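Local coordinates for FERM, ARHGEF and pleckstrin domain-containing protein 2 (Mus musculus, PDB 6D2K) that activates the small GTPase RAC1 as a guanine nucleotide exchange factor, seen here through its FERM domain, and takes part in semaphorin signalling, actin remodelling and integrin regulation, at residues L106-D111 / E191-R196; V80-V85 / E114-C119; D47-E52 / E98-L103; A121-L126 / L184-K189; Q133-D138 / N151-N156. All blocks are in the same frame, centred on the assembly; numbering follows the deposited sequence.

Interaction 1 of 5, residues L106-D111 / E191-R196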
# COMPACT_ATOMS: atom_id res chain seq x y z
N LEU A 106 8.18 4.87 -5.71
CA LEU A 106 8.63 5.04 -4.32
C LEU A 106 7.84 4.14 -3.38
O LEU A 106 8.39 3.61 -2.41
CB LEU A 106 8.48 6.51 -3.86
CG LEU A 106 9.45 7.52 -4.49
CD1 LEU A 106 9.25 8.91 -3.88
CD2 LEU A 106 10.88 7.05 -4.30
N GLN A 107 6.56 3.95 -3.67
CA GLN A 107 5.74 3.07 -2.83
C GLN A 107 6.22 1.64 -2.95
O GLN A 107 6.34 0.91 -1.96
CB GLN A 107 4.27 3.17 -3.25
CG GLN A 107 3.34 2.13 -2.60
CD GLN A 107 3.13 2.38 -1.13
OE1 GLN A 107 3.39 1.52 -0.29
NE2 GLN A 107 2.64 3.54 -0.81
N LEU A 108 6.51 1.22 -4.18
CA LEU A 108 6.99 -0.14 -4.41
C LEU A 108 8.36 -0.35 -3.79
O LEU A 108 8.63 -1.43 -3.26
CB LEU A 108 6.99 -0.45 -5.91
CG LEU A 108 5.56 -0.51 -6.47
CD1 LEU A 108 5.64 -0.40 -7.98
CD2 LEU A 108 4.81 -1.77 -6.02
N LYS A 109 9.20 0.69 -3.83
CA LYS A 109 10.47 0.67 -3.13
C LYS A 109 10.24 0.41 -1.65
O LYS A 109 10.92 -0.42 -1.06
CB LYS A 109 11.24 1.98 -3.37
CG LYS A 109 12.50 2.12 -2.52
CD LYS A 109 13.20 3.45 -2.79
CE LYS A 109 14.30 3.68 -1.77
NZ LYS A 109 14.93 5.01 -1.89
N ARG A 110 9.29 1.12 -1.05
CA ARG A 110 8.99 0.93 0.36
C ARG A 110 8.48 -0.49 0.63
O ARG A 110 8.88 -1.12 1.62
CB ARG A 110 7.98 1.96 0.87
CG ARG A 110 7.45 1.64 2.27
CD ARG A 110 6.10 2.31 2.56
NE ARG A 110 6.26 3.73 2.74
CZ ARG A 110 5.28 4.63 2.70
NH1 ARG A 110 4.04 4.26 2.46
NH2 ARG A 110 5.58 5.91 2.87
N ASP A 111 7.59 -0.99 -0.23
CA ASP A 111 7.03 -2.33 -0.03
C ASP A 111 8.09 -3.40 -0.14
O ASP A 111 8.03 -4.43 0.53
CB ASP A 111 5.88 -2.60 -1.02
CG ASP A 111 4.65 -1.77 -0.72
OD1 ASP A 111 3.77 -1.68 -1.61
OD2 ASP A 111 4.54 -1.20 0.39
N GLU A 191 2.85 -11.39 -7.98
CA GLU A 191 1.65 -11.83 -7.26
C GLU A 191 1.41 -10.96 -6.04
O GLU A 191 0.26 -10.76 -5.64
CB GLU A 191 1.82 -13.29 -6.85
CG GLU A 191 0.59 -13.91 -6.20
CD GLU A 191 0.75 -15.41 -6.02
OE1 GLU A 191 0.04 -16.17 -6.70
OE2 GLU A 191 1.61 -15.81 -5.20
N MET A 192 2.48 -10.44 -5.44
CA MET A 192 2.34 -9.63 -4.24
C MET A 192 2.17 -8.12 -4.49
O MET A 192 2.12 -7.33 -3.54
CB MET A 192 3.50 -9.89 -3.28
CG MET A 192 3.49 -11.32 -2.69
SD MET A 192 1.98 -11.67 -1.73
CE MET A 192 2.22 -10.58 -0.34
N TYR A 193 2.09 -7.72 -5.75
CA TYR A 193 1.87 -6.31 -6.10
C TYR A 193 0.61 -5.78 -5.42
O TYR A 193 -0.48 -6.32 -5.62
CB TYR A 193 1.79 -6.14 -7.63
CG TYR A 193 1.27 -4.79 -8.10
CD1 TYR A 193 2.06 -3.66 -8.03
CD2 TYR A 193 -0.01 -4.66 -8.61
CE1 TYR A 193 1.60 -2.44 -8.46
CE2 TYR A 193 -0.49 -3.44 -9.04
CZ TYR A 193 0.32 -2.33 -8.96
OH TYR A 193 -0.14 -1.09 -9.37
N GLY A 194 0.78 -4.74 -4.62
CA GLY A 194 -0.31 -4.10 -3.90
C GLY A 194 -0.93 -4.91 -2.77
O GLY A 194 -1.95 -4.50 -2.21
N ILE A 195 -0.32 -6.04 -2.41
CA ILE A 195 -0.96 -6.95 -1.45
C ILE A 195 -0.61 -6.60 0.00
O ILE A 195 0.55 -6.35 0.33
CB ILE A 195 -0.58 -8.41 -1.71
CG1 ILE A 195 -1.08 -8.86 -3.09
CG2 ILE A 195 -1.15 -9.34 -0.61
CD1 ILE A 195 -2.60 -8.99 -3.17
N ARG A 196 -1.63 -6.57 0.86
CA ARG A 196 -1.45 -6.46 2.31
C ARG A 196 -2.31 -7.55 2.94
O ARG A 196 -3.50 -7.65 2.63
CB ARG A 196 -1.88 -5.08 2.82
CG ARG A 196 -0.95 -3.94 2.42
CD ARG A 196 -1.32 -3.33 1.06
NE ARG A 196 -0.50 -2.15 0.75
CZ ARG A 196 0.72 -2.20 0.21
NH1 ARG A 196 1.29 -3.36 -0.10
NH2 ARG A 196 1.37 -1.07 -0.01
O HOH W 1 3.20 -3.82 -3.28
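The side chains of D111 and R196 cross at about a right angle, their flat groups turned 79° apart. R196 NH2 lies 2.9 Å from D111 OD1 on its syn side, tilted from the carboxylate plane, N-H...O angle 158°; OD1 lies near the guanidinium plane, an edge-on grip. R196 NH1 adds a weak bond to D111 OD1 at 3.4 Å and donates to I195 O at 3.1 Å from above the carbonyl plane. The bend of R196 at chi2 (88°) turns the guanidinium so that NH1 reaches I195 O while its edge faces D111. One turn earlier on helix 98-113, L108 CD2 meets the edge of the Y193 ring, 3.9 Å from CD1, while Y193 OH bonds to P89 O. A water bridges D111 OD1 to G194 N in the type II turn M192-I195. With two arginine nitrogens and a water around OD1, the carboxylate probably stays ionised; salt bridge and water tie this FERM central-lobe helix to the loop leading to the C-terminal lobe.

Interaction 2 of 5, residues V80-V85 / E114-C119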
# COMPACT_ATOMS: atom_id res chain seq x y z
N VAL A 80 1.51 11.22 13.98
CA VAL A 80 2.35 10.96 12.82
C VAL A 80 1.57 10.09 11.84
O VAL A 80 0.97 9.10 12.24
CB VAL A 80 3.63 10.21 13.19
CG1 VAL A 80 4.48 9.96 11.95
CG2 VAL A 80 4.43 10.99 14.22
N LEU A 81 1.59 10.47 10.57
CA LEU A 81 0.91 9.70 9.54
C LEU A 81 1.88 9.61 8.38
O LEU A 81 2.81 10.40 8.30
CB LEU A 81 -0.35 10.41 9.07
CG LEU A 81 -1.48 10.40 10.11
CD1 LEU A 81 -1.43 11.68 10.91
CD2 LEU A 81 -2.81 10.25 9.42
N ARG A 82 1.66 8.66 7.48
CA ARG A 82 2.51 8.60 6.29
C ARG A 82 1.69 8.48 5.02
O ARG A 82 0.61 7.90 5.00
CB ARG A 82 3.54 7.46 6.37
CG ARG A 82 3.00 6.07 6.14
CD ARG A 82 4.14 5.07 6.30
NE ARG A 82 3.74 3.71 5.98
CZ ARG A 82 4.59 2.69 5.96
NH1 ARG A 82 4.16 1.47 5.65
NH2 ARG A 82 5.87 2.89 6.25
N LEU A 83 2.22 9.07 3.95
CA LEU A 83 1.63 8.97 2.62
C LEU A 83 1.80 7.56 2.10
O LEU A 83 2.87 6.97 2.25
CB LEU A 83 2.37 9.93 1.68
CG LEU A 83 1.92 9.89 0.23
CD1 LEU A 83 0.49 10.33 0.10
CD2 LEU A 83 2.85 10.80 -0.57
N ALA A 84 0.75 7.04 1.46
CA ALA A 84 0.82 5.71 0.87
C ALA A 84 -0.17 5.59 -0.26
O ALA A 84 -1.22 6.24 -0.25
CB ALA A 84 0.53 4.63 1.92
N VAL A 85 0.15 4.73 -1.23
CA VAL A 85 -0.85 4.32 -2.22
C VAL A 85 -1.93 3.46 -1.54
O VAL A 85 -1.62 2.48 -0.86
CB VAL A 85 -0.21 3.48 -3.32
CG1 VAL A 85 -1.31 2.87 -4.21
CG2 VAL A 85 0.79 4.32 -4.14
N GLU A 114 10.16 -3.10 3.20
CA GLU A 114 9.34 -3.58 4.31
C GLU A 114 8.95 -5.06 4.18
O GLU A 114 8.25 -5.59 5.03
CB GLU A 114 8.11 -2.67 4.49
CG GLU A 114 8.52 -1.30 5.02
CD GLU A 114 7.37 -0.32 5.26
OE1 GLU A 114 6.20 -0.63 4.98
OE2 GLU A 114 7.67 0.79 5.75
N GLU A 115 9.43 -5.71 3.13
CA GLU A 115 9.20 -7.14 2.91
C GLU A 115 7.73 -7.48 2.68
O GLU A 115 7.27 -8.58 3.00
CB GLU A 115 9.80 -7.96 4.05
CG GLU A 115 11.29 -7.65 4.26
CD GLU A 115 11.91 -8.47 5.38
OE1 GLU A 115 12.41 -9.57 5.08
OE2 GLU A 115 11.89 -8.00 6.53
N ARG A 116 6.99 -6.53 2.11
CA ARG A 116 5.62 -6.77 1.67
C ARG A 116 5.59 -7.28 0.24
O ARG A 116 4.84 -8.19 -0.11
CB ARG A 116 4.82 -5.47 1.75
CG ARG A 116 4.67 -4.94 3.17
CD ARG A 116 3.81 -3.69 3.22
NE ARG A 116 4.26 -2.80 4.28
CZ ARG A 116 4.01 -2.99 5.57
NH1 ARG A 116 3.30 -4.04 5.96
NH2 ARG A 116 4.47 -2.13 6.47
N LEU A 117 6.40 -6.65 -0.61
CA LEU A 117 6.52 -7.03 -2.00
C LEU A 117 7.61 -8.07 -2.08
O LEU A 117 8.79 -7.74 -1.98
CB LEU A 117 6.92 -5.82 -2.84
CG LEU A 117 6.90 -6.01 -4.36
CD1 LEU A 117 5.51 -6.37 -4.79
CD2 LEU A 117 7.37 -4.76 -5.09
N THR A 118 7.23 -9.34 -2.25
CA THR A 118 8.24 -10.38 -2.35
C THR A 118 8.34 -10.87 -3.79
O THR A 118 7.42 -10.71 -4.59
CB THR A 118 8.04 -11.50 -1.32
OG1 THR A 118 6.66 -11.89 -1.28
CG2 THR A 118 8.45 -11.02 0.08
N CYS A 119 9.49 -11.43 -4.13
CA CYS A 119 9.77 -11.87 -5.50
C CYS A 119 11.09 -12.61 -5.47
O CYS A 119 11.74 -12.67 -4.42
CB CYS A 119 9.84 -10.67 -6.45
SG CYS A 119 10.96 -9.35 -5.95
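The guanidinium of R82 and the carboxylate of E114 meet edge to edge, their planes 12° apart, while W60 makes a cation-pi contact with R82 and the R116 guanidinium presents its own edge to E114 OE1. This salt-bridge network joins two lobes of the FERM fold: R82 stands on strand 79-85 of the ubiquitin-like sheet, and E114 precedes E115, whose positive phi closes the end of central-lobe helix 98-113 in a Schellman motif. R82 grips E114 end-on, NH1 to E114 OE1 at 3.0 Å and NH2 to E114 OE2 at 2.8 Å, each on a syn lone pair. CG of R82 sits between backbone N and carbonyl carbon (chi1 76°), with the chain beyond extended. R116 grips E114 OE1 side-on with NE and NH2; R82 NH1 makes a third donor and lies 3.7 Å from R116 NH2, two arginines sharing one anion. R116 NE reaches the anti lone pair of E114 OE1 at 3.0 Å, whereas R116 NH2 comes from above the carboxylate plane, 2.7 Å from OE1.

Interaction 3 of 5, residues D47-E52 / E98-L103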
# COMPACT_ATOMS: atom_id res chain seq x y z
N ASP A 47 -6.60 10.58 -5.90
CA ASP A 47 -7.61 9.58 -5.52
C ASP A 47 -7.03 8.18 -5.30
O ASP A 47 -7.67 7.32 -4.67
CB ASP A 47 -8.81 9.55 -6.48
CG ASP A 47 -8.42 9.36 -7.94
OD1 ASP A 47 -9.16 8.67 -8.67
OD2 ASP A 47 -7.38 9.92 -8.38
N TYR A 48 -5.80 7.96 -5.76
CA TYR A 48 -5.13 6.68 -5.54
C TYR A 48 -4.48 6.58 -4.18
O TYR A 48 -4.03 5.51 -3.79
CB TYR A 48 -4.05 6.42 -6.60
CG TYR A 48 -4.61 6.16 -7.97
CD1 TYR A 48 -4.97 4.88 -8.36
CD2 TYR A 48 -4.80 7.20 -8.87
CE1 TYR A 48 -5.50 4.63 -9.61
CE2 TYR A 48 -5.35 6.96 -10.12
CZ TYR A 48 -5.69 5.69 -10.47
OH TYR A 48 -6.22 5.45 -11.72
N PHE A 49 -4.44 7.69 -3.45
CA PHE A 49 -3.59 7.79 -2.27
C PHE A 49 -4.37 8.00 -0.98
O PHE A 49 -5.54 8.36 -1.00
CB PHE A 49 -2.57 8.92 -2.43
CG PHE A 49 -1.59 8.69 -3.55
CD1 PHE A 49 -0.34 8.16 -3.30
CD2 PHE A 49 -1.93 8.99 -4.87
CE1 PHE A 49 0.56 7.95 -4.32
CE2 PHE A 49 -1.02 8.78 -5.90
CZ PHE A 49 0.22 8.25 -5.63
N GLY A 50 -3.67 7.78 0.13
CA GLY A 50 -4.22 8.04 1.45
C GLY A 50 -3.11 8.35 2.44
O GLY A 50 -1.93 8.43 2.08
N LEU A 51 -3.51 8.57 3.69
CA LEU A 51 -2.56 8.73 4.78
C LEU A 51 -2.86 7.64 5.79
O LEU A 51 -4.02 7.38 6.08
CB LEU A 51 -2.73 10.10 5.44
CG LEU A 51 -2.40 11.33 4.58
CD1 LEU A 51 -2.71 12.59 5.39
CD2 LEU A 51 -0.96 11.31 4.15
N GLU A 52 -1.83 7.00 6.30
CA GLU A 52 -2.03 5.90 7.22
C GLU A 52 -1.22 6.12 8.48
O GLU A 52 -0.21 6.84 8.48
CB GLU A 52 -1.66 4.56 6.57
CG GLU A 52 -0.25 4.50 5.95
CD GLU A 52 0.07 3.16 5.31
OE1 GLU A 52 1.22 2.97 4.86
OE2 GLU A 52 -0.83 2.30 5.26
N GLU A 98 3.67 11.75 -14.88
CA GLU A 98 4.98 11.25 -14.50
C GLU A 98 5.13 11.31 -12.98
O GLU A 98 5.68 10.40 -12.37
CB GLU A 98 6.09 12.05 -15.21
CG GLU A 98 7.51 11.60 -14.89
CD GLU A 98 8.57 12.27 -15.75
OE1 GLU A 98 8.45 12.20 -17.00
OE2 GLU A 98 9.53 12.84 -15.18
N TYR A 99 4.61 12.36 -12.35
CA TYR A 99 4.77 12.50 -10.91
C TYR A 99 4.07 11.36 -10.15
O TYR A 99 4.60 10.85 -9.17
CB TYR A 99 4.25 13.86 -10.42
CG TYR A 99 4.44 14.07 -8.94
CD1 TYR A 99 5.72 14.19 -8.41
CD2 TYR A 99 3.36 14.15 -8.09
CE1 TYR A 99 5.91 14.37 -7.06
CE2 TYR A 99 3.54 14.35 -6.73
CZ TYR A 99 4.81 14.45 -6.23
OH TYR A 99 4.99 14.64 -4.89
N THR A 100 2.90 10.96 -10.62
CA THR A 100 2.17 9.87 -9.97
C THR A 100 2.98 8.59 -10.14
O THR A 100 3.07 7.78 -9.21
CB THR A 100 0.78 9.65 -10.57
OG1 THR A 100 0.13 10.91 -10.77
CG2 THR A 100 -0.08 8.80 -9.64
N ARG A 101 3.54 8.37 -11.32
CA ARG A 101 4.31 7.15 -11.54
C ARG A 101 5.55 7.13 -10.65
O ARG A 101 5.97 6.06 -10.19
CB ARG A 101 4.71 7.04 -13.01
CG ARG A 101 3.50 6.92 -13.93
CD ARG A 101 3.90 6.53 -15.35
NE ARG A 101 4.63 7.59 -16.06
CZ ARG A 101 4.05 8.57 -16.75
NH1 ARG A 101 2.73 8.66 -16.82
NH2 ARG A 101 4.81 9.46 -17.38
N TYR A 102 6.15 8.30 -10.46
CA TYR A 102 7.26 8.49 -9.53
C TYR A 102 6.84 8.08 -8.11
O TYR A 102 7.53 7.30 -7.46
CB TYR A 102 7.74 9.94 -9.57
CG TYR A 102 8.57 10.39 -8.39
CD1 TYR A 102 9.82 9.82 -8.13
CD2 TYR A 102 8.12 11.40 -7.55
CE1 TYR A 102 10.58 10.24 -7.05
CE2 TYR A 102 8.89 11.84 -6.48
CZ TYR A 102 10.12 11.26 -6.24
OH TYR A 102 10.88 11.69 -5.17
N LEU A 103 5.70 8.58 -7.64
CA LEU A 103 5.24 8.18 -6.30
C LEU A 103 4.97 6.68 -6.20
O LEU A 103 5.27 6.07 -5.18
CB LEU A 103 4.00 8.98 -5.88
CG LEU A 103 4.24 10.48 -5.66
CD1 LEU A 103 3.00 11.09 -5.04
CD2 LEU A 103 5.49 10.76 -4.81
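The hydrogen bond of T100 OG1 with E45 OE2 is consistent with the way this threonine is turned towards F49: with OG1 anti to the carbonyl carbon (chi1 -44°), the methyl CG2 falls anti to the backbone N and meets the phenyl ring. CG2 lies close to the ring plane and touches its edge, 3.9 Å from F49 CE2 and 4.1 Å from F49 CZ. One turn further along the helix, L103 crosses F49 at about a right angle. Its CB stands 3.9 Å from F49 CZ, and its CD1 is 4.0 Å from F49 CE1, so both the root and a branch of the leucine bear on the outer end of the ring. The phenyl thus reaches the helix with CE1, CZ and CE2, wedged between two side chains three residues apart. F49 begins strand 49-54 of the ubiquitin-like sheet, and T100 and L103 belong to the first helix of the central lobe, so this buried apolar contact lies at the junction of two FERM lobes. W38 from helix 30-41, L43, and L83 and V85 from strand 79-85 also touch the F49 side chain. L103 also packs within its own helix: its CG lies on one face of the Y99 ring, 4.0 Å from the ring plane and nearer the margin than the middle. L103 N bonds to Y99 O at 3.0 Å.

Interaction 4 of 5, residues A121-L126 / L184-K189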
# COMPACT_ATOMS: atom_id res chain seq x y z
N ALA A 121 15.06 -13.55 -6.07
CA ALA A 121 16.26 -12.78 -5.78
C ALA A 121 16.70 -11.92 -6.96
O ALA A 121 17.01 -10.74 -6.80
CB ALA A 121 17.39 -13.69 -5.34
N ASN A 122 16.72 -12.51 -8.15
CA ASN A 122 17.12 -11.73 -9.32
C ASN A 122 16.15 -10.59 -9.58
O ASN A 122 16.57 -9.48 -9.90
CB ASN A 122 17.23 -12.60 -10.58
CG ASN A 122 18.61 -13.21 -10.74
OD1 ASN A 122 19.61 -12.51 -10.82
ND2 ASN A 122 18.66 -14.53 -10.82
N THR A 123 14.86 -10.86 -9.43
CA THR A 123 13.88 -9.82 -9.68
C THR A 123 13.97 -8.65 -8.70
O THR A 123 13.80 -7.48 -9.08
CB THR A 123 12.47 -10.40 -9.75
OG1 THR A 123 12.43 -11.34 -10.82
CG2 THR A 123 11.45 -9.29 -10.02
N ALA A 124 14.24 -8.97 -7.43
CA ALA A 124 14.43 -7.93 -6.43
C ALA A 124 15.62 -7.06 -6.81
O ALA A 124 15.57 -5.83 -6.75
CB ALA A 124 14.65 -8.55 -5.05
N ALA A 125 16.71 -7.73 -7.19
CA ALA A 125 17.95 -7.06 -7.59
C ALA A 125 17.71 -6.17 -8.81
O ALA A 125 18.24 -5.04 -8.90
CB ALA A 125 19.01 -8.10 -7.89
N LEU A 126 16.94 -6.69 -9.76
CA LEU A 126 16.59 -5.91 -10.95
C LEU A 126 15.77 -4.67 -10.59
O LEU A 126 16.03 -3.57 -11.08
CB LEU A 126 15.86 -6.79 -11.96
CG LEU A 126 15.45 -6.11 -13.27
CD1 LEU A 126 16.69 -5.59 -14.01
CD2 LEU A 126 14.65 -7.10 -14.13
N LEU A 184 7.58 -0.10 -12.37
CA LEU A 184 6.15 -0.37 -12.42
C LEU A 184 5.85 -1.61 -13.28
O LEU A 184 4.99 -2.42 -12.93
CB LEU A 184 5.35 0.82 -12.95
CG LEU A 184 5.58 2.19 -12.30
CD1 LEU A 184 4.52 3.19 -12.72
CD2 LEU A 184 5.66 2.09 -10.79
N GLU A 185 6.56 -1.73 -14.39
CA GLU A 185 6.35 -2.84 -15.32
C GLU A 185 6.72 -4.19 -14.70
O GLU A 185 6.00 -5.20 -14.87
CB GLU A 185 7.15 -2.60 -16.60
CG GLU A 185 6.39 -1.78 -17.60
CD GLU A 185 5.11 -2.47 -18.03
OE1 GLU A 185 4.03 -1.83 -17.98
OE2 GLU A 185 5.17 -3.67 -18.40
N ILE A 186 7.84 -4.21 -13.99
CA ILE A 186 8.29 -5.40 -13.29
C ILE A 186 7.33 -5.72 -12.14
O ILE A 186 6.83 -6.83 -12.02
CB ILE A 186 9.70 -5.22 -12.72
CG1 ILE A 186 10.73 -5.17 -13.85
CG2 ILE A 186 10.04 -6.34 -11.75
CD1 ILE A 186 12.11 -4.62 -13.43
N ALA A 187 7.06 -4.72 -11.30
CA ALA A 187 6.25 -4.93 -10.10
C ALA A 187 4.82 -5.38 -10.38
O ALA A 187 4.28 -6.19 -9.64
CB ALA A 187 6.23 -3.68 -9.26
N ARG A 188 4.20 -4.83 -11.42
CA ARG A 188 2.76 -5.04 -11.61
C ARG A 188 2.44 -6.48 -11.96
O ARG A 188 1.28 -6.89 -11.88
CB ARG A 188 2.20 -4.10 -12.68
CG ARG A 188 2.52 -4.52 -14.10
CD ARG A 188 2.07 -3.45 -15.06
NE ARG A 188 2.23 -3.89 -16.44
CZ ARG A 188 1.29 -4.51 -17.14
NH1 ARG A 188 1.52 -4.88 -18.39
NH2 ARG A 188 0.10 -4.74 -16.58
N LYS A 189 3.45 -7.25 -12.37
CA LYS A 189 3.23 -8.67 -12.68
C LYS A 189 3.48 -9.59 -11.49
O LYS A 189 3.25 -10.81 -11.59
CB LYS A 189 4.10 -9.12 -13.86
CG LYS A 189 3.76 -8.45 -15.19
CD LYS A 189 2.37 -8.84 -15.65
CE LYS A 189 2.09 -8.32 -17.04
NZ LYS A 189 0.71 -8.68 -17.48
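I186, reaching across to T123 and L126, packs helix 176-187 against helix 121-136 within the all-helical central lobe of the FERM domain. From CB the side chain divides. CG2, anti to the backbone N, goes to T123, where it meets CG2 of that residue at 3.7 Å, methyl against methyl, the two side chains running antiparallel alongside each other. The other branch runs through CG1, and an extended chi2 of 164° carries CD1 on to L126, 3.6 Å from its CD2 and 3.7 Å from its CG. The fork therefore straddles two residues one turn apart, giving a small apolar seam near the surface; L127 and H130 of the same facing helix also touch I186. The T123 hydroxyl is engaged separately, OG1 hydrogen-bonding with T120 OG1. Behind the contact, R188 NE and E185 OE1 form a salt bridge of 3.1 Å whose hydrogen bond is weak, and K189 CE rests 3.7 Å above one face of the R188 guanidinium.

Interaction 5 of 5, residues Q133-D138 / N151-N156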
# COMPACT_ATOMS: atom_id res chain seq x y z
N GLN A 133 19.08 3.61 -10.86
CA GLN A 133 19.19 4.43 -12.06
C GLN A 133 18.37 5.72 -11.94
O GLN A 133 18.83 6.80 -12.31
CB GLN A 133 18.80 3.61 -13.29
CG GLN A 133 19.02 4.31 -14.64
CD GLN A 133 20.48 4.61 -14.94
OE1 GLN A 133 21.38 3.91 -14.48
NE2 GLN A 133 20.73 5.65 -15.73
N SER A 134 17.17 5.62 -11.36
CA SER A 134 16.34 6.80 -11.20
C SER A 134 16.93 7.81 -10.23
O SER A 134 16.81 9.01 -10.45
CB SER A 134 14.92 6.43 -10.73
OG SER A 134 14.89 6.08 -9.36
N GLU A 135 17.56 7.33 -9.16
CA GLU A 135 17.95 8.22 -8.07
C GLU A 135 19.37 8.76 -8.22
O GLU A 135 19.60 9.95 -8.01
CB GLU A 135 17.79 7.53 -6.71
CG GLU A 135 18.09 8.46 -5.54
CD GLU A 135 17.40 8.02 -4.26
OE1 GLU A 135 16.17 7.81 -4.28
OE2 GLU A 135 18.08 7.91 -3.22
N ILE A 136 20.31 7.89 -8.57
CA ILE A 136 21.71 8.32 -8.68
C ILE A 136 22.26 8.28 -10.10
O ILE A 136 23.40 8.68 -10.34
CB ILE A 136 22.66 7.54 -7.73
CG1 ILE A 136 22.74 6.06 -8.11
CG2 ILE A 136 22.26 7.75 -6.28
CD1 ILE A 136 23.74 5.28 -7.25
N GLY A 137 21.47 7.79 -11.06
CA GLY A 137 21.90 7.78 -12.44
C GLY A 137 22.80 6.63 -12.85
O GLY A 137 22.77 5.56 -12.25
N ASP A 138 23.60 6.85 -13.90
CA ASP A 138 24.40 5.78 -14.47
C ASP A 138 25.32 5.12 -13.46
O ASP A 138 25.88 5.78 -12.57
CB ASP A 138 25.27 6.30 -15.63
CG ASP A 138 24.47 6.67 -16.85
OD1 ASP A 138 23.25 6.41 -16.92
OD2 ASP A 138 25.08 7.24 -17.79
N ASN A 151 21.86 3.86 2.14
CA ASN A 151 20.44 3.78 1.80
C ASN A 151 19.97 2.34 1.71
O ASN A 151 20.49 1.55 0.93
CB ASN A 151 20.16 4.49 0.47
CG ASN A 151 20.48 5.96 0.51
OD1 ASN A 151 19.64 6.78 0.85
ND2 ASN A 151 21.72 6.30 0.17
N GLU A 152 18.97 2.00 2.51
CA GLU A 152 18.46 0.63 2.53
C GLU A 152 17.34 0.40 1.53
O GLU A 152 16.39 1.19 1.46
CB GLU A 152 18.01 0.24 3.94
CG GLU A 152 19.16 0.18 4.94
CD GLU A 152 18.92 -0.88 6.01
OE1 GLU A 152 19.16 -0.59 7.19
OE2 GLU A 152 18.51 -2.01 5.65
N TYR A 153 17.47 -0.67 0.76
CA TYR A 153 16.44 -1.12 -0.19
C TYR A 153 15.83 -2.46 0.22
O TYR A 153 14.68 -2.76 -0.11
CB TYR A 153 17.05 -1.23 -1.59
CG TYR A 153 17.39 0.11 -2.19
CD1 TYR A 153 16.54 0.73 -3.08
CD2 TYR A 153 18.55 0.79 -1.81
CE1 TYR A 153 16.83 1.96 -3.62
CE2 TYR A 153 18.85 2.03 -2.34
CZ TYR A 153 17.98 2.61 -3.24
OH TYR A 153 18.26 3.85 -3.78
N LEU A 154 16.60 -3.26 0.94
CA LEU A 154 16.15 -4.60 1.35
C LEU A 154 16.96 -5.03 2.57
O LEU A 154 18.15 -4.76 2.65
CB LEU A 154 16.39 -5.57 0.19
CG LEU A 154 15.85 -6.99 0.29
CD1 LEU A 154 14.32 -7.00 0.30
CD2 LEU A 154 16.37 -7.81 -0.88
N PRO A 155 16.32 -5.71 3.53
CA PRO A 155 17.16 -6.22 4.62
C PRO A 155 18.18 -7.21 4.08
O PRO A 155 17.85 -8.02 3.21
CB PRO A 155 16.16 -6.93 5.53
CG PRO A 155 14.81 -6.35 5.18
CD PRO A 155 14.89 -6.02 3.72
N ASN A 156 19.40 -7.15 4.58
CA ASN A 156 20.46 -8.01 4.06
C ASN A 156 20.65 -7.81 2.56
O ASN A 156 20.92 -8.75 1.81
CB ASN A 156 20.18 -9.49 4.40
CG ASN A 156 21.40 -10.37 4.19
OD1 ASN A 156 21.27 -11.58 3.98
ND2 ASN A 156 22.58 -9.77 4.23
O HOH W 2 15.99 5.15 -4.50
O HOH W 3 17.01 6.64 -0.86
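E135 faces Y153 and N151 through its carboxylate, and two waters do the joining. CG of E135 stands opposite the backbone N (chi1 -176°), and the chain beyond is extended, which thrusts the carboxylate off the helix toward the loop 151-156. From the other side Y153 has CG anti to the carbonyl carbon (chi1 -70°), an orientation that aims its hydroxyl at the helix. E135 OE2 and Y153 OH remain 4.1 Å apart, too far for a direct bond, with carboxylate and ring planes 48° apart. One water closes this gap, weakly donating to E135 OE1 at 2.7 Å and lying 2.7 Å from Y153 OH. A second donates both to E135 OE2 (2.9 Å) and to N151 OD1 (3.1 Å). The contact links the end of helix 121-136 with the loop after helix 141-150 in the helical central lobe of the FERM domain. H147 of helix 141-150 is a further partner: its NE2 hydrogen-bonds with Y153 OH and its O accepts from N151 ND2. G137, with positive phi, leaves the helical path, and Q133, bent at its second torsion, sends NE2 to D138 OD1 at 2.9 Å, nearly in its amide plane.

Helix 98-113 connects three of the contacts: interactions 1 and 3 use it directly, and the 114-119 segment of interaction 2 follows its end. The centres of interactions 1 and 2 are about 6 Å apart, joined by a probable hydrogen bond between D111 O and R116 N (2.8 Å). Interactions 2 and 3 sit on neighbouring strands of one sheet, linked by the salt bridge R82 NE to E52 OE1 (2.9 Å), and both lie at the border between the N-terminal and central lobes. Within the central lobe, L108 CD1 packs 3.6 Å from A187 CB, connecting interactions 1 and 4, while K109 CE lies 3.6 Å from Y153 CE1 of interaction 5. Interactions 4 and 5 share helix 121-136 without touching.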